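Local coordinates for protein HP0721 (PDB 2XRH), which is of unknown function but is a secreted protein of Helicobacter pylori, here a truncated form that can bind nicotinic acid in the crystal, at the interface of chains A and B. Residues are numbered along the deposited sequence; one frame, centred on the assembly and turned at random. Chains: chain A/B, Protein HP0721.

The interface of chains A and B. Residues chain A 65, 68-70, 73, 96, 99; chain B 68-70, 96.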
loop_
_atom_site.group_PDB
_atom_site.type_symbol
_atom_site.label_atom_id
_atom_site.label_comp_id
_atom_site.label_asym_id
_atom_site.label_seq_id
_atom_site.Cartn_x
_atom_site.Cartn_y
_atom_site.Cartn_z
ATOM N N THR A 65 -10.520 -3.589 6.396
ATOM C CA THR A 65 -9.984 -2.353 5.802
ATOM C C THR A 65 -10.497 -2.039 4.397
ATOM O O THR A 65 -10.264 -0.916 3.923
ATOM C CB THR A 65 -8.426 -2.351 5.813
ATOM O OG1 THR A 65 -7.952 -3.445 4.996
ATOM C CG2 THR A 65 -7.904 -2.446 7.238
ATOM N N MET A 68 -12.404 1.245 4.076
ATOM C CA MET A 68 -11.740 2.468 4.526
ATOM C C MET A 68 -11.342 3.261 3.290
ATOM O O MET A 68 -11.131 2.690 2.223
ATOM C CB MET A 68 -10.471 2.135 5.325
ATOM C CG MET A 68 -10.675 1.579 6.708
ATOM S SD MET A 68 -9.113 1.199 7.462
ATOM C CE MET A 68 -8.546 2.819 7.821
ATOM N N THR A 69 -11.194 4.555 3.453
ATOM C CA THR A 69 -10.578 5.362 2.390
ATOM C C THR A 69 -9.074 5.101 2.373
ATOM O O THR A 69 -8.461 4.783 3.370
ATOM C CB THR A 69 -10.832 6.856 2.566
ATOM O OG1 THR A 69 -10.187 7.340 3.756
ATOM C CG2 THR A 69 -12.330 7.210 2.593
ATOM N N VAL A 70 -8.473 5.275 1.199
ATOM C CA VAL A 70 -7.035 5.200 1.086
ATOM C C VAL A 70 -6.359 6.198 2.032
ATOM O O VAL A 70 -5.362 5.871 2.662
ATOM C CB VAL A 70 -6.593 5.411 -0.344
ATOM C CG1 VAL A 70 -5.021 5.406 -0.442
ATOM C CG2 VAL A 70 -7.193 4.312 -1.204
ATOM N N PHE A 73 -6.482 4.732 5.477
ATOM C CA PHE A 73 -5.682 3.510 5.560
ATOM C C PHE A 73 -4.185 3.809 5.544
ATOM O O PHE A 73 -3.415 3.263 6.354
ATOM C CB PHE A 73 -6.036 2.558 4.436
ATOM C CG PHE A 73 -5.256 1.292 4.463
ATOM C CD1 PHE A 73 -5.534 0.300 5.360
ATOM C CD2 PHE A 73 -4.355 1.009 3.461
ATOM C CE1 PHE A 73 -4.829 -0.905 5.363
ATOM C CE2 PHE A 73 -3.654 -0.212 3.472
ATOM C CZ PHE A 73 -3.900 -1.145 4.426
ATOM N N PHE A 96 0.823 -2.399 2.548
ATOM C CA PHE A 96 -0.618 -2.711 2.808
ATOM C C PHE A 96 -0.771 -3.586 4.060
ATOM O O PHE A 96 -1.883 -4.034 4.375
ATOM C CB PHE A 96 -1.333 -3.424 1.615
ATOM C CG PHE A 96 -1.763 -2.520 0.445
ATOM C CD1 PHE A 96 -3.045 -2.007 0.321
ATOM C CD2 PHE A 96 -0.906 -2.334 -0.663
ATOM C CE1 PHE A 96 -3.403 -1.177 -0.751
ATOM C CE2 PHE A 96 -1.280 -1.538 -1.770
ATOM C CZ PHE A 96 -2.543 -0.958 -1.814
ATOM N N ARG A 99 -3.137 -7.060 5.004
ATOM C CA ARG A 99 -4.093 -7.379 3.936
ATOM C C ARG A 99 -3.515 -8.354 2.986
ATOM O O ARG A 99 -4.231 -9.248 2.578
ATOM C CB ARG A 99 -4.543 -6.170 3.090
ATOM C CG ARG A 99 -5.154 -5.115 3.759
ATOM C CD ARG A 99 -5.485 -3.964 2.796
ATOM N NE ARG A 99 -6.150 -4.396 1.550
ATOM C CZ ARG A 99 -7.454 -4.526 1.361
ATOM N NH1 ARG A 99 -8.318 -4.258 2.309
ATOM N NH2 ARG A 99 -7.917 -4.924 0.186
ATOM N N MET B 68 -10.774 7.007 -2.612
ATOM C CA MET B 68 -11.084 5.659 -3.085
ATOM C C MET B 68 -11.140 4.744 -1.871
ATOM O O MET B 68 -10.499 5.012 -0.857
ATOM C CB MET B 68 -9.989 5.150 -4.033
ATOM C CG MET B 68 -9.949 5.765 -5.405
ATOM S SD MET B 68 -8.594 5.106 -6.344
ATOM C CE MET B 68 -9.219 3.506 -6.699
ATOM N N THR B 69 -11.860 3.653 -1.997
ATOM C CA THR B 69 -11.775 2.597 -0.978
ATOM C C THR B 69 -10.453 1.852 -1.140
ATOM O O THR B 69 -9.893 1.752 -2.211
ATOM C CB THR B 69 -12.931 1.605 -1.066
ATOM O OG1 THR B 69 -12.873 0.870 -2.300
ATOM C CG2 THR B 69 -14.309 2.275 -0.911
ATOM N N VAL B 70 -9.969 1.292 -0.034
ATOM C CA VAL B 70 -8.804 0.440 -0.086
ATOM C C VAL B 70 -9.019 -0.722 -1.061
ATOM O O VAL B 70 -8.117 -1.072 -1.811
ATOM C CB VAL B 70 -8.437 -0.059 1.293
ATOM C CG1 VAL B 70 -7.215 -1.049 1.215
ATOM C CG2 VAL B 70 -8.110 1.137 2.170
ATOM N N PHE B 96 1.859 1.444 -2.717
ATOM C CA PHE B 96 0.918 2.604 -2.827
ATOM C C PHE B 96 1.212 3.429 -4.087
ATOM O O PHE B 96 0.605 4.489 -4.294
ATOM C CB PHE B 96 0.952 3.560 -1.591
ATOM C CG PHE B 96 0.182 3.083 -0.345
ATOM C CD1 PHE B 96 -1.113 3.487 -0.058
ATOM C CD2 PHE B 96 0.847 2.355 0.667
ATOM C CE1 PHE B 96 -1.791 3.026 1.079
ATOM C CE2 PHE B 96 0.182 1.929 1.840
ATOM C CZ PHE B 96 -1.148 2.272 2.047
#
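B:Val70, at the start of helix 70-86, meets A:Met68 in the link that follows helix 47-65, where two copies of this DUF1104-family helical protein pair about a two-fold axis; the pair may be a crystal contact or a dimer that also forms in solution. Backbone bonds come as a symmetric couple: B:Val70 N donates to A:Met68 O at 2.9 Å, and A:Val70 N returns the bond to B:Met68 O with the same length. A:Thr69 and B:Thr69, between them, form a short antiparallel beta bridge, and each bond occupies the first amide of a helix 70-86.

Apolar packing centres on B:Val70, whose two methyls point different ways. B:Val70 CG1, anti to its backbone N (chi1 177°), lies over one face of the A:Arg99 guanidinium, off toward the rim and 3.5 Å from A:Arg99 CZ; it also lies over a face of the A:Phe73 ring, again toward the rim. B:Val70 CG2 presses on the base of the same phenylalanine, 3.4 Å from A:Phe73 CB, and also borders A:Met68 CB; the valine and phenylalanine side chains cross at about a right angle. The tip of B:Phe96 touches the A:Phe73 ring obliquely, B:Phe96 CZ lying 3.7 Å from A:Phe73 CD2. A:Phe73 swings CG anti to its own N (chi1 -180°), which sets one ring face toward B:Val70 CG1 and the CD2-CE2 rim toward B:Phe96.

Within chain A, A:Arg99 NH1 donates to A:Thr65 OG1, the side-chain hydroxyl, at 2.8 Å. The acceptor lies in the guanidinium plane, so the bond helps fix the rotation of the flat group while its face receives the valine methyl.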